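PDB 1WB7: superoxide dismutase [Fe] from Sulfolobus solfataricus, which converts toxic superoxide radicals into hydrogen peroxide and molecular oxygen, using one iron ion in each subunit of a homotetramer. Local coordinates for residues K17-A20 and L21-Y24; F116-F119 and K120-F123. The protein carries 1 engineered substitution. All coordinates share one frame; numbering follows the deposited sequence.

Contact 1 of 2, residues K17-A20 and L21-Y24; sequences KIDA and LEPY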
ATOM      1  N   LYS A  17      10.011   1.370  33.847  1.00 21.68           N
ATOM      2  CA  LYS A  17       8.743   0.925  34.403  1.00 21.86           C
ATOM      3  C   LYS A  17       7.661   1.401  33.445  1.00 21.75           C
ATOM      4  O   LYS A  17       7.886   2.337  32.678  1.00 21.83           O
ATOM      5  CB  LYS A  17       8.525   1.542  35.787  1.00 24.09           C
ATOM      6  CG  LYS A  17       9.710   1.420  36.751  1.00 29.10           C
ATOM      7  CD  LYS A  17      10.586   2.692  36.764  1.00 33.95           C
ATOM      8  CE  LYS A  17      11.415   2.859  35.484  1.00 33.70           C
ATOM      9  NZ  LYS A  17      12.149   4.158  35.393  1.00 35.16           N
ATOM     10  N   ILE A  18       6.486   0.777  33.493  1.00 21.64           N
ATOM     11  CA  ILE A  18       5.399   1.150  32.594  1.00 21.53           C
ATOM     12  C   ILE A  18       4.824   2.547  32.845  1.00 21.73           C
ATOM     13  O   ILE A  18       4.129   3.100  31.989  1.00 21.79           O
ATOM     14  CB  ILE A  18       4.242   0.124  32.645  1.00 21.43           C
ATOM     15  CG1 ILE A  18       3.650   0.067  34.054  1.00 21.57           C
ATOM     16  CG2 ILE A  18       4.744  -1.246  32.211  1.00 18.28           C
ATOM     17  CD1 ILE A  18       2.421  -0.820  34.161  1.00 21.19           C
ATOM     18  N   ASP A  19       5.117   3.125  34.004  1.00 21.62           N
ATOM     19  CA  ASP A  19       4.614   4.455  34.332  1.00 21.63           C
ATOM     20  C   ASP A  19       5.691   5.529  34.197  1.00 21.32           C
ATOM     21  O   ASP A  19       5.437   6.713  34.430  1.00 21.33           O
ATOM     22  CB  ASP A  19       4.065   4.457  35.759  1.00 23.39           C
ATOM     23  CG  ASP A  19       5.134   4.147  36.797  1.00 26.54           C
ATOM     24  OD1 ASP A  19       6.238   3.692  36.416  1.00 25.95           O
ATOM     25  OD2 ASP A  19       4.862   4.350  38.001  1.00 30.58           O
ATOM     26  N   ALA A  20       6.889   5.115  33.805  1.00 21.11           N
ATOM     27  CA  ALA A  20       8.008   6.037  33.668  1.00 20.91           C
ATOM     28  C   ALA A  20       7.770   7.182  32.696  1.00 20.69           C
ATOM     29  O   ALA A  20       8.399   8.230  32.814  1.00 20.63           O
ATOM     30  CB  ALA A  20       9.263   5.267  33.256  1.00 21.89           C
ATOM     31  N   LEU A  21       6.859   6.998  31.747  1.00 20.62           N
ATOM     32  CA  LEU A  21       6.612   8.037  30.753  1.00 20.47           C
ATOM     33  C   LEU A  21       5.486   9.012  31.077  1.00 20.33           C
ATOM     34  O   LEU A  21       5.215   9.931  30.307  1.00 20.04           O
ATOM     35  CB  LEU A  21       6.382   7.396  29.380  1.00 20.23           C
ATOM     36  CG  LEU A  21       7.529   6.483  28.921  1.00 20.92           C
ATOM     37  CD1 LEU A  21       7.301   6.039  27.481  1.00 18.11           C
ATOM     38  CD2 LEU A  21       8.857   7.223  29.041  1.00 20.25           C
ATOM     39  N   GLU A  22       4.828   8.818  32.214  1.00 20.53           N
ATOM     40  CA  GLU A  22       3.758   9.726  32.609  1.00 20.66           C
ATOM     41  C   GLU A  22       4.364  11.096  32.904  1.00 20.41           C
ATOM     42  O   GLU A  22       5.518  11.196  33.303  1.00 20.46           O
ATOM     43  CB  GLU A  22       3.043   9.197  33.852  1.00 22.30           C
ATOM     44  CG  GLU A  22       1.610   8.781  33.594  1.00 26.48           C
ATOM     45  CD  GLU A  22       1.280   7.460  34.242  1.00 29.73           C
ATOM     46  OE1 GLU A  22       0.125   7.002  34.119  1.00 33.67           O
ATOM     47  OE2 GLU A  22       2.181   6.874  34.871  1.00 37.14           O
ATOM     48  N   PRO A  23       3.580  12.168  32.739  1.00 20.22           N
ATOM     49  CA  PRO A  23       2.180  12.166  32.303  1.00 19.97           C
ATOM     50  C   PRO A  23       1.996  12.232  30.788  1.00 19.66           C
ATOM     51  O   PRO A  23       0.882  12.404  30.301  1.00 19.86           O
ATOM     52  CB  PRO A  23       1.626  13.401  32.987  1.00 18.94           C
ATOM     53  CG  PRO A  23       2.768  14.361  32.815  1.00 19.77           C
ATOM     54  CD  PRO A  23       3.997  13.523  33.140  1.00 18.94           C
ATOM     55  N   TYR A  24       3.083  12.090  30.042  1.00 19.26           N
ATOM     56  CA  TYR A  24       3.003  12.170  28.589  1.00 18.88           C
ATOM     57  C   TYR A  24       2.334  10.966  27.940  1.00 18.75           C
ATOM     58  O   TYR A  24       1.596  11.116  26.967  1.00 18.76           O
ATOM     59  CB  TYR A  24       4.400  12.420  28.037  1.00 18.13           C
ATOM     60  CG  TYR A  24       5.036  13.592  28.739  1.00 17.56           C
ATOM     61  CD1 TYR A  24       6.060  13.406  29.665  1.00 17.64           C
ATOM     62  CD2 TYR A  24       4.549  14.887  28.540  1.00 19.16           C
ATOM     63  CE1 TYR A  24       6.587  14.490  30.388  1.00 17.95           C
ATOM     64  CE2 TYR A  24       5.062  15.972  29.253  1.00 18.60           C
ATOM     65  CZ  TYR A  24       6.079  15.766  30.176  1.00 19.45           C
ATOM     66  OH  TYR A  24       6.564  16.834  30.900  1.00 19.50           O
TER
HETATM   67  O   HOH W   1       4.460   5.852  31.389  1.00 11.35           O
HETATM   68  O   HOH W   2       8.383  10.876  32.052  1.00 14.69           O

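Contact 2 of 2, residues F116-F119 and K120-F123; sequences FDRF and KQVF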
ATOM      1  N   PHE A 116      17.110  23.204  15.779  1.00 15.03           N
ATOM      2  CA  PHE A 116      16.296  22.141  16.332  1.00 15.12           C
ATOM      3  C   PHE A 116      14.831  22.590  16.303  1.00 15.32           C
ATOM      4  O   PHE A 116      13.943  21.802  15.979  1.00 15.47           O
ATOM      5  CB  PHE A 116      16.722  21.844  17.771  1.00 14.50           C
ATOM      6  CG  PHE A 116      15.811  20.885  18.477  1.00 14.95           C
ATOM      7  CD1 PHE A 116      15.682  19.576  18.029  1.00 15.77           C
ATOM      8  CD2 PHE A 116      15.047  21.302  19.561  1.00 17.92           C
ATOM      9  CE1 PHE A 116      14.797  18.694  18.651  1.00 15.58           C
ATOM     10  CE2 PHE A 116      14.161  20.424  20.189  1.00 18.18           C
ATOM     11  CZ  PHE A 116      14.038  19.119  19.729  1.00 16.61           C
ATOM     12  N   ASP A 117      14.577  23.854  16.640  1.00 15.36           N
ATOM     13  CA  ASP A 117      13.209  24.379  16.644  1.00 15.57           C
ATOM     14  C   ASP A 117      12.538  24.186  15.292  1.00 15.66           C
ATOM     15  O   ASP A 117      11.387  23.749  15.204  1.00 15.87           O
ATOM     16  CB  ASP A 117      13.187  25.875  16.967  1.00 18.64           C
ATOM     17  CG  ASP A 117      13.246  26.159  18.451  1.00 20.19           C
ATOM     18  OD1 ASP A 117      13.036  25.224  19.247  1.00 28.10           O
ATOM     19  OD2 ASP A 117      13.488  27.325  18.822  1.00 25.37           O
ATOM     20  N   ARG A 118      13.250  24.529  14.230  1.00 15.19           N
ATOM     21  CA  ARG A 118      12.673  24.381  12.913  1.00 15.22           C
ATOM     22  C   ARG A 118      12.429  22.897  12.653  1.00 15.33           C
ATOM     23  O   ARG A 118      11.344  22.503  12.230  1.00 15.43           O
ATOM     24  CB  ARG A 118      13.594  24.980  11.853  1.00 14.42           C
ATOM     25  CG  ARG A 118      13.000  24.967  10.448  1.00 15.26           C
ATOM     26  CD  ARG A 118      11.567  25.483  10.441  1.00 12.30           C
ATOM     27  NE  ARG A 118      10.980  25.404   9.106  1.00 15.65           N
ATOM     28  CZ  ARG A 118       9.675  25.342   8.865  1.00 11.58           C
ATOM     29  NH1 ARG A 118       8.814  25.350   9.870  1.00 13.88           N
ATOM     30  NH2 ARG A 118       9.227  25.269   7.623  1.00 13.27           N
ATOM     31  N   PHE A 119      13.432  22.070  12.932  1.00 15.22           N
ATOM     32  CA  PHE A 119      13.290  20.633  12.733  1.00 14.97           C
ATOM     33  C   PHE A 119      12.043  20.098  13.441  1.00 14.86           C
ATOM     34  O   PHE A 119      11.259  19.351  12.858  1.00 14.93           O
ATOM     35  CB  PHE A 119      14.512  19.881  13.266  1.00 13.06           C
ATOM     36  CG  PHE A 119      14.298  18.398  13.362  1.00 13.02           C
ATOM     37  CD1 PHE A 119      14.260  17.614  12.217  1.00  9.80           C
ATOM     38  CD2 PHE A 119      14.061  17.797  14.597  1.00  9.45           C
ATOM     39  CE1 PHE A 119      13.983  16.251  12.290  1.00 10.05           C
ATOM     40  CE2 PHE A 119      13.784  16.439  14.686  1.00 10.47           C
ATOM     41  CZ  PHE A 119      13.743  15.661  13.528  1.00 11.65           C
ATOM     42  N   LYS A 120      11.872  20.477  14.701  1.00 14.78           N
ATOM     43  CA  LYS A 120      10.721  20.030  15.478  1.00 15.05           C
ATOM     44  C   LYS A 120       9.425  20.360  14.757  1.00 15.01           C
ATOM     45  O   LYS A 120       8.521  19.531  14.692  1.00 14.94           O
ATOM     46  CB  LYS A 120      10.705  20.699  16.850  1.00 17.33           C
ATOM     47  CG  LYS A 120      10.966  19.758  18.004  1.00 23.58           C
ATOM     48  CD  LYS A 120      10.743  20.453  19.346  1.00 27.27           C
ATOM     49  CE  LYS A 120       9.275  20.796  19.555  1.00 30.17           C
ATOM     50  NZ  LYS A 120       9.028  21.423  20.891  1.00 33.01           N
ATOM     51  N   GLN A 121       9.340  21.576  14.226  1.00 14.97           N
ATOM     52  CA  GLN A 121       8.153  22.023  13.504  1.00 15.01           C
ATOM     53  C   GLN A 121       7.870  21.155  12.289  1.00 14.81           C
ATOM     54  O   GLN A 121       6.758  20.661  12.112  1.00 14.85           O
ATOM     55  CB  GLN A 121       8.320  23.465  13.024  1.00 16.11           C
ATOM     56  CG  GLN A 121       8.341  24.508  14.109  1.00 16.65           C
ATOM     57  CD  GLN A 121       8.320  25.904  13.526  1.00 21.29           C
ATOM     58  OE1 GLN A 121       9.166  26.259  12.711  1.00 18.39           O
ATOM     59  NE2 GLN A 121       7.339  26.700  13.933  1.00 26.44           N
ATOM     60  N   VAL A 122       8.883  20.986  11.446  1.00 14.76           N
ATOM     61  CA  VAL A 122       8.740  20.190  10.234  1.00 14.65           C
ATOM     62  C   VAL A 122       8.402  18.735  10.540  1.00 14.79           C
ATOM     63  O   VAL A 122       7.587  18.128   9.843  1.00 15.14           O
ATOM     64  CB  VAL A 122      10.023  20.254   9.379  1.00 14.08           C
ATOM     65  CG1 VAL A 122       9.894  19.356   8.158  1.00  8.28           C
ATOM     66  CG2 VAL A 122      10.273  21.693   8.951  1.00 12.94           C
ATOM     67  N   PHE A 123       9.010  18.181  11.584  1.00 14.61           N
ATOM     68  CA  PHE A 123       8.753  16.791  11.952  1.00 14.49           C
ATOM     69  C   PHE A 123       7.329  16.631  12.465  1.00 14.42           C
ATOM     70  O   PHE A 123       6.629  15.687  12.109  1.00 14.22           O
ATOM     71  CB  PHE A 123       9.721  16.326  13.045  1.00 12.07           C
ATOM     72  CG  PHE A 123       9.724  14.837  13.249  1.00 10.48           C
ATOM     73  CD1 PHE A 123      10.451  14.006  12.397  1.00 11.72           C
ATOM     74  CD2 PHE A 123       8.976  14.259  14.266  1.00  9.91           C
ATOM     75  CE1 PHE A 123      10.428  12.624  12.554  1.00 10.31           C
ATOM     76  CE2 PHE A 123       8.943  12.877  14.433  1.00 10.38           C
ATOM     77  CZ  PHE A 123       9.671  12.055  13.574  1.00 10.23           C
TER

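Contact 1 of 2, residues K17-A20 and L21-Y24
The carbonyl oxygens of Ala20 and Glu22 share water 2, which donates to both: to Ala20 O at 2.8 Å and, at a longer reach, to Glu22 O. A direct bond fixes the same bend, Glu22 N to Asp19 O at 3.1 Å. Its N-H points almost straight at the oxygen (166°), although the nitrogen sits above the carbonyl plane rather than on a lone pair. This bond closes a type I beta turn from Asp19 to Glu22. It overlaps a second type I turn, Lys17 to Ala20, sharing Asp19 and Ala20; the closing bond of that turn runs from Ala20 N to Lys17 O. The two overlapping turns fold the loop that precedes helix 27-57, the first long helix of the alpha-hairpin domain. Water 1 spans them, donating to Ile18 O and accepting a weak bond from Leu21 N at 2.7 Å. The Glu22 side chain, bent at chi2 (135°), swings back so that OE2 lies 3.2 Å from Asp19 CB. Its other oxygen, OE1, accepts from Lys27 N at the start of the helix. Asp19 OD2 and Glu22 OE2 stay 4.8 Å apart, so the two carboxylates probably repel each other mildly. The Leu21 side chain packs on Tyr16, Met91 and Ile30 of the helix. A cis peptide bond joins Glu22 to Pro23, where the chain turns onward to Tyr24.

Contact 2 of 2, residues F116-F119 and K120-F123
Arg118 and Gln121 cross at about a right angle on one flank of the helix, the guanidinium and amide planes 74° apart. Arg118 NH1 donates to Gln121 OE1 at 3.0 Å; the oxygen lies close to the guanidinium plane, whereas the nitrogen stands well above the plane of the amide carbonyl. The bend at Arg118 chi2 (47°) leads the chain along the helix surface, laying one guanidinium face over Val122, whose CG2 sits above the centre at 3.7 Å from CZ. NE and NH2 reach another chain, bonding to Val56 O and Val55 O of the second subunit. Cut back to an alanine, this position would probably cost Gln121 OE1 and the two carbonyls of the second subunit the Arg118 bond and uncover the Val122 methyl. On another flank, the Lys120 chain passes obliquely by the Phe116 ring, with CD 3.5 Å from CE2, before its ammonium end makes a cation-pi contact with Trp192. Phe119 and Phe123 run side by side and point the same way. With CG anti to the backbone nitrogen in each, their rings settle obliquely, centroids 5.6 Å apart, and Phe119 CZ meets Phe123 CD1 at 3.9 Å. Phe123 CB comes over one face of the Phe119 ring. Backbone bonds such as Lys120 N to Phe116 O (2.8 Å) and Val122 N to Arg118 O (3.0 Å) have regular i to i+4 alpha-helical spacing. Phe119, Val122 and Phe123 all pack on Ile149 of strand 147-153, while Arg118 faces the neighbouring subunit: an amphipathic helix laid against the antiparallel sheet of the C-terminal domain of an iron/manganese superoxide dismutase.

In the fold
The two contacts follow one another along the chain and belong to different family domains, contact 1 to the alpha-hairpin and contact 2 to the C-terminal domain. Their centres are 24 Å apart and their nearest atoms about 11 Å, so they do not touch. The iron site draws ligands from both domains: His33 and His84 from the first, Asp170 and His174 from the second. The side chain of Leu21 in contact 1 lies about 11 Å from the iron and about 8 Å from that of His33, while the Phe123 side chain of contact 2 lies about 10 Å from that of Asp170. Neither contact contributes a metal ligand; no other chain touches contact 1, whereas contact 2 borders the second subunit.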